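Local coordinates for ribonuclease P protein component 3 (PDB 3WYZ), which probably serves as a protein subunit of ribonuclease P, the RNA-containing enzyme that matures tRNA by cleaving the 5' ends of its precursors, at residues S112-H124 with I155-Y169. Residues are numbered along the deposited sequence; the frame is centred on the assembly and turned at random. Where two conformers were deposited one is given.
Sequences SPWFGRKDPGFDH and ILRFMMKTWQLVKKY
W114 holds CG between its backbone N and carbonyl carbon (chi1 55°), which carries the indole to helix 149-168, where M159, with CG anti to its carbonyl carbon and its chain extended beyond, runs across the ring. In this TIM barrel-like fold the loop between strand 109-111 and helix 124-133 packs on helix 149-168, which comes after the next strand, 136-140, and a short helix. M159 CG makes a CH-pi contact over one face, 3.8 Å from the centroid of the W114 six-membered ring, while M159 CE reaches W114 CZ2 at 3.4 Å; an unbranched thioether suits such a flat surface. S112 CA backs the other face, I155 CG2 and T162 OG1 lie beside the indole, and W114 NE1 is buried without a partner. Were W114 an alanine, M159 would probably be left over a gap and I155 without the indole it packs against. The flat F158 ring lies against the backbone of D119. Compact P120 fits beside aliphatic K161, its CG 3.6 Å from K161 CB. T162 suits two tasks: OG1 donates to F158 O, 3.0 Å away, whereas CG2 meets the F122 ring off-centre. Branched L165 spans two rings, CD1 at F122 and CD2 centred 4.0 Å from the H124 ring centroid. H124 ND1 and Y169 OH, each able to donate or accept, share a 2.9 Å hydrogen bond, the hydroxyl lying at the imidazole edge.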
loop_
_atom_site.group_PDB
_atom_site.type_symbol
_atom_site.label_atom_id
_atom_site.label_comp_id
_atom_site.label_asym_id
_atom_site.label_seq_id
_atom_site.Cartn_x
_atom_site.Cartn_y
_atom_site.Cartn_z
ATOM N N SER A 112 1.001 2.350 -4.938
ATOM C CA SER A 112 0.745 2.647 -6.351
ATOM C C SER A 112 1.445 3.916 -6.856
ATOM O O SER A 112 0.796 4.935 -7.059
ATOM C CB SER A 112 -0.762 2.769 -6.591
ATOM O OG SER A 112 -1.415 1.548 -6.322
ATOM N N PRO A 113 2.771 3.852 -7.069
ATOM C CA PRO A 113 3.512 5.020 -7.567
ATOM C C PRO A 113 3.071 5.476 -8.956
ATOM O O PRO A 113 3.289 6.634 -9.317
ATOM C CB PRO A 113 4.974 4.536 -7.590
ATOM C CG PRO A 113 4.900 3.043 -7.534
ATOM C CD PRO A 113 3.661 2.720 -6.764
ATOM N N TRP A 114 2.462 4.563 -9.711
ATOM C CA TRP A 114 1.934 4.835 -11.051
ATOM C C TRP A 114 0.588 5.570 -11.043
ATOM O O TRP A 114 0.140 6.050 -12.083
ATOM C CB TRP A 114 1.765 3.515 -11.833
ATOM C CG TRP A 114 0.923 2.512 -11.100
ATOM C CD1 TRP A 114 -0.443 2.427 -11.089
ATOM C CD2 TRP A 114 1.395 1.467 -10.239
ATOM N NE1 TRP A 114 -0.846 1.395 -10.278
ATOM C CE2 TRP A 114 0.261 0.793 -9.739
ATOM C CE3 TRP A 114 2.667 1.037 -9.844
ATOM C CZ2 TRP A 114 0.362 -0.288 -8.866
ATOM C CZ3 TRP A 114 2.767 -0.036 -8.970
ATOM C CH2 TRP A 114 1.620 -0.685 -8.489
ATOM N N PHE A 115 -0.066 5.637 -9.885
ATOM C CA PHE A 115 -1.455 6.099 -9.788
ATOM C C PHE A 115 -1.689 7.445 -10.482
ATOM O O PHE A 115 -1.114 8.456 -10.103
ATOM C CB PHE A 115 -1.880 6.182 -8.312
ATOM C CG PHE A 115 -3.319 6.566 -8.108
ATOM C CD1 PHE A 115 -4.337 5.679 -8.416
ATOM C CD2 PHE A 115 -3.655 7.815 -7.599
ATOM C CE1 PHE A 115 -5.669 6.030 -8.225
ATOM C CE2 PHE A 115 -4.986 8.170 -7.402
ATOM C CZ PHE A 115 -5.995 7.276 -7.719
ATOM N N GLY A 116 -2.534 7.437 -11.507
ATOM C CA GLY A 116 -2.882 8.655 -12.241
ATOM C C GLY A 116 -1.770 9.179 -13.133
ATOM O O GLY A 116 -1.637 10.386 -13.309
ATOM N N ARG A 117 -0.980 8.273 -13.705
ATOM C CA ARG A 117 0.150 8.649 -14.556
ATOM C C ARG A 117 0.116 7.912 -15.886
ATOM O O ARG A 117 -0.680 6.986 -16.085
ATOM C CB ARG A 117 1.476 8.328 -13.861
ATOM C CG ARG A 117 1.679 8.985 -12.506
ATOM C CD ARG A 117 3.036 8.600 -11.927
ATOM N NE ARG A 117 4.147 9.082 -12.745
ATOM C CZ ARG A 117 4.573 10.343 -12.778
ATOM N NH1 ARG A 117 4.001 11.283 -12.033
ATOM N NH2 ARG A 117 5.589 10.668 -13.560
ATOM N N LYS A 118 1.001 8.331 -16.788
ATOM C CA LYS A 118 1.227 7.627 -18.049
ATOM C C LYS A 118 2.583 6.923 -18.032
ATOM O O LYS A 118 3.142 6.634 -19.080
ATOM C CB LYS A 118 1.123 8.593 -19.237
ATOM C CG LYS A 118 -0.288 9.102 -19.498
ATOM C CD LYS A 118 -0.567 10.418 -18.789
ATOM C CE LYS A 118 -0.037 11.617 -19.570
ATOM N NZ LYS A 118 -0.802 11.887 -20.823
ATOM N N ASP A 119 3.086 6.634 -16.832
ATOM C CA ASP A 119 4.349 5.917 -16.647
ATOM C C ASP A 119 4.405 5.300 -15.231
ATOM O O ASP A 119 3.591 5.648 -14.372
ATOM C CB ASP A 119 5.541 6.860 -16.889
ATOM C CG ASP A 119 5.619 7.989 -15.871
ATOM O OD1 ASP A 119 5.949 7.731 -14.687
ATOM O OD2 ASP A 119 5.370 9.148 -16.265
ATOM N N PRO A 120 5.363 4.383 -14.986
ATOM C CA PRO A 120 5.434 3.675 -13.694
ATOM C C PRO A 120 5.587 4.553 -12.455
ATOM O O PRO A 120 5.128 4.175 -11.378
ATOM C CB PRO A 120 6.674 2.791 -13.848
ATOM C CG PRO A 120 6.818 2.591 -15.304
ATOM C CD PRO A 120 6.339 3.848 -15.957
ATOM N N GLY A 121 6.234 5.704 -12.602
ATOM C CA GLY A 121 6.511 6.577 -11.465
ATOM C C GLY A 121 7.540 5.957 -10.543
ATOM O O GLY A 121 7.579 6.236 -9.346
ATOM N N PHE A 122 8.394 5.125 -11.124
ATOM C CA PHE A 122 9.335 4.310 -10.368
ATOM C C PHE A 122 10.460 3.938 -11.326
ATOM O O PHE A 122 10.204 3.553 -12.468
ATOM C CB PHE A 122 8.620 3.058 -9.850
ATOM C CG PHE A 122 9.277 2.417 -8.662
ATOM C CD1 PHE A 122 9.180 2.996 -7.409
ATOM C CD2 PHE A 122 9.956 1.211 -8.787
ATOM C CE1 PHE A 122 9.767 2.403 -6.311
ATOM C CE2 PHE A 122 10.543 0.607 -7.688
ATOM C CZ PHE A 122 10.445 1.205 -6.450
ATOM N N ASP A 123 11.697 4.066 -10.858
ATOM C CA ASP A 123 12.878 3.857 -11.690
ATOM C C ASP A 123 14.039 3.297 -10.861
ATOM O O ASP A 123 13.901 3.087 -9.654
ATOM C CB ASP A 123 13.277 5.179 -12.364
ATOM C CG ASP A 123 13.474 6.324 -11.368
ATOM O OD1 ASP A 123 13.511 6.078 -10.139
ATOM O OD2 ASP A 123 13.596 7.485 -11.824
ATOM N N HIS A 124 15.169 3.045 -11.518
ATOM C CA HIS A 124 16.375 2.561 -10.841
ATOM C C HIS A 124 16.717 3.380 -9.596
ATOM O O HIS A 124 17.116 2.809 -8.575
ATOM C CB HIS A 124 17.570 2.560 -11.801
ATOM C CG HIS A 124 17.498 1.499 -12.858
ATOM N ND1 HIS A 124 17.926 0.204 -12.646
ATOM C CD2 HIS A 124 17.053 1.542 -14.137
ATOM C CE1 HIS A 124 17.746 -0.505 -13.748
ATOM N NE2 HIS A 124 17.217 0.283 -14.667
ATOM N N ILE A 155 -2.242 0.350 -16.889
ATOM C CA ILE A 155 -1.941 0.081 -15.482
ATOM C C ILE A 155 -1.102 -1.192 -15.337
ATOM O O ILE A 155 -0.097 -1.189 -14.635
ATOM C CB ILE A 155 -3.229 -0.065 -14.633
ATOM C CG1 ILE A 155 -4.057 1.240 -14.616
ATOM C CG2 ILE A 155 -2.890 -0.473 -13.205
ATOM C CD1 ILE A 155 -3.450 2.384 -13.823
ATOM N N LEU A 156 -1.512 -2.268 -16.003
ATOM C CA LEU A 156 -0.789 -3.544 -15.920
ATOM C C LEU A 156 0.656 -3.410 -16.395
ATOM O O LEU A 156 1.562 -3.986 -15.775
ATOM C CB LEU A 156 -1.497 -4.646 -16.712
ATOM C CG LEU A 156 -2.763 -5.210 -16.057
ATOM C CD1 LEU A 156 -3.626 -5.959 -17.067
ATOM C CD2 LEU A 156 -2.428 -6.109 -14.877
ATOM N N ARG A 157 0.875 -2.649 -17.473
ATOM C CA ARG A 157 2.238 -2.381 -17.945
ATOM C C ARG A 157 3.078 -1.693 -16.870
ATOM O O ARG A 157 4.230 -2.061 -16.658
ATOM C CB ARG A 157 2.251 -1.546 -19.238
ATOM C CG ARG A 157 1.936 -2.354 -20.489
ATOM C CD ARG A 157 2.248 -1.627 -21.798
ATOM N NE ARG A 157 1.826 -0.218 -21.824
ATOM C CZ ARG A 157 2.603 0.827 -21.523
ATOM N NH1 ARG A 157 2.106 2.054 -21.590
ATOM N NH2 ARG A 157 3.870 0.666 -21.147
ATOM N N PHE A 158 2.495 -0.704 -16.195
ATOM C CA PHE A 158 3.205 0.044 -15.157
ATOM C C PHE A 158 3.530 -0.840 -13.966
ATOM O O PHE A 158 4.606 -0.730 -13.381
ATOM C CB PHE A 158 2.396 1.263 -14.675
ATOM C CG PHE A 158 1.981 2.205 -15.778
ATOM C CD1 PHE A 158 2.772 2.396 -16.904
ATOM C CD2 PHE A 158 0.794 2.916 -15.674
ATOM C CE1 PHE A 158 2.382 3.269 -17.907
ATOM C CE2 PHE A 158 0.395 3.784 -16.670
ATOM C CZ PHE A 158 1.187 3.966 -17.787
ATOM N N MET A 159 2.585 -1.701 -13.605
ATOM C CA MET A 159 2.785 -2.655 -12.524
ATOM C C MET A 159 3.874 -3.670 -12.860
ATOM O O MET A 159 4.640 -4.061 -11.983
ATOM C CB MET A 159 1.488 -3.386 -12.212
ATOM C CG MET A 159 0.458 -2.520 -11.513
ATOM S SD MET A 159 -1.030 -3.452 -11.122
ATOM C CE MET A 159 -2.041 -2.182 -10.377
ATOM N N MET A 160 3.936 -4.090 -14.121
ATOM C CA MET A 160 5.005 -4.966 -14.599
ATOM C C MET A 160 6.374 -4.293 -14.503
ATOM O O MET A 160 7.327 -4.920 -14.057
ATOM C CB MET A 160 4.745 -5.413 -16.040
ATOM C CG MET A 160 3.594 -6.398 -16.183
ATOM S SD MET A 160 3.150 -6.702 -17.905
ATOM C CE MET A 160 1.528 -7.450 -17.738
ATOM N N LYS A 161 6.469 -3.031 -14.919
ATOM C CA LYS A 161 7.738 -2.289 -14.853
ATOM C C LYS A 161 8.200 -2.110 -13.406
ATOM O O LYS A 161 9.378 -2.284 -13.096
ATOM C CB LYS A 161 7.627 -0.910 -15.524
ATOM C CG LYS A 161 7.371 -0.940 -17.028
ATOM C CD LYS A 161 8.047 0.226 -17.744
ATOM C CE LYS A 161 7.407 0.528 -19.098
ATOM N NZ LYS A 161 8.322 1.288 -20.004
ATOM N N THR A 162 7.265 -1.755 -12.530
ATOM C CA THR A 162 7.560 -1.569 -11.121
ATOM C C THR A 162 7.955 -2.887 -10.453
ATOM O O THR A 162 8.875 -2.922 -9.636
ATOM C CB THR A 162 6.363 -0.954 -10.379
ATOM O OG1 THR A 162 6.018 0.302 -10.982
ATOM C CG2 THR A 162 6.686 -0.730 -8.928
ATOM N N TRP A 163 7.263 -3.969 -10.791
ATOM C CA TRP A 163 7.603 -5.279 -10.237
ATOM C C TRP A 163 9.033 -5.684 -10.604
ATOM O O TRP A 163 9.783 -6.131 -9.752
ATOM C CB TRP A 163 6.615 -6.354 -10.702
ATOM C CG TRP A 163 7.148 -7.754 -10.555
ATOM C CD1 TRP A 163 7.357 -8.653 -11.548
ATOM C CD2 TRP A 163 7.571 -8.391 -9.339
ATOM N NE1 TRP A 163 7.871 -9.823 -11.034
ATOM C CE2 TRP A 163 8.018 -9.686 -9.681
ATOM C CE3 TRP A 163 7.623 -7.988 -8.001
ATOM C CZ2 TRP A 163 8.498 -10.595 -8.731
ATOM C CZ3 TRP A 163 8.104 -8.893 -7.050
ATOM C CH2 TRP A 163 8.540 -10.183 -7.427
ATOM N N GLN A 164 9.406 -5.518 -11.869
ATOM C CA GLN A 164 10.733 -5.907 -12.351
ATOM C C GLN A 164 11.841 -5.160 -11.610
ATOM O O GLN A 164 12.896 -5.710 -11.337
ATOM C CB GLN A 164 10.854 -5.647 -13.858
ATOM C CG GLN A 164 10.004 -6.567 -14.730
ATOM C CD GLN A 164 9.882 -6.077 -16.167
ATOM O OE1 GLN A 164 10.858 -5.640 -16.769
ATOM N NE2 GLN A 164 8.680 -6.155 -16.722
ATOM N N LEU A 165 11.583 -3.886 -11.305
ATOM C CA LEU A 165 12.506 -3.051 -10.531
ATOM C C LEU A 165 12.529 -3.475 -9.064
ATOM O O LEU A 165 13.594 -3.692 -8.501
ATOM C CB LEU A 165 12.115 -1.570 -10.629
ATOM C CG LEU A 165 12.484 -0.881 -11.944
ATOM C CD1 LEU A 165 11.739 0.440 -12.102
ATOM C CD2 LEU A 165 13.986 -0.666 -12.025
ATOM N N VAL A 166 11.345 -3.577 -8.463
ATOM C CA VAL A 166 11.177 -4.074 -7.097
ATOM C C VAL A 166 11.918 -5.398 -6.891
ATOM O O VAL A 166 12.622 -5.580 -5.893
ATOM C CB VAL A 166 9.674 -4.264 -6.762
ATOM C CG1 VAL A 166 9.469 -5.206 -5.588
ATOM C CG2 VAL A 166 9.001 -2.922 -6.485
ATOM N N LYS A 167 11.750 -6.314 -7.835
ATOM C CA LYS A 167 12.363 -7.629 -7.747
ATOM C C LYS A 167 13.890 -7.561 -7.827
ATOM O O LYS A 167 14.586 -8.240 -7.059
ATOM C CB LYS A 167 11.809 -8.539 -8.839
ATOM C CG LYS A 167 12.149 -10.009 -8.658
ATOM C CD LYS A 167 13.035 -10.516 -9.779
ATOM C CE LYS A 167 13.045 -12.037 -9.844
ATOM N NZ LYS A 167 13.412 -12.521 -11.208
ATOM N N LYS A 168 14.401 -6.736 -8.744
ATOM C CA LYS A 168 15.841 -6.600 -8.948
ATOM C C LYS A 168 16.530 -5.955 -7.746
ATOM O O LYS A 168 17.585 -6.404 -7.316
ATOM C CB LYS A 168 16.131 -5.773 -10.203
ATOM C CG LYS A 168 17.567 -5.896 -10.698
ATOM C CD LYS A 168 17.857 -4.941 -11.838
ATOM C CE LYS A 168 17.212 -5.384 -13.144
ATOM N NZ LYS A 168 16.945 -4.221 -14.040
ATOM N N TYR A 169 15.923 -4.902 -7.207
ATOM C CA TYR A 169 16.495 -4.178 -6.074
ATOM C C TYR A 169 16.099 -4.766 -4.714
ATOM O O TYR A 169 16.458 -4.223 -3.675
ATOM C CB TYR A 169 16.106 -2.700 -6.158
ATOM C CG TYR A 169 16.903 -1.948 -7.195
ATOM C CD1 TYR A 169 16.478 -1.881 -8.517
ATOM C CD2 TYR A 169 18.100 -1.319 -6.857
ATOM C CE1 TYR A 169 17.214 -1.201 -9.471
ATOM C CE2 TYR A 169 18.844 -0.642 -7.807
ATOM C CZ TYR A 169 18.395 -0.583 -9.108
ATOM O OH TYR A 169 19.126 0.094 -10.047
#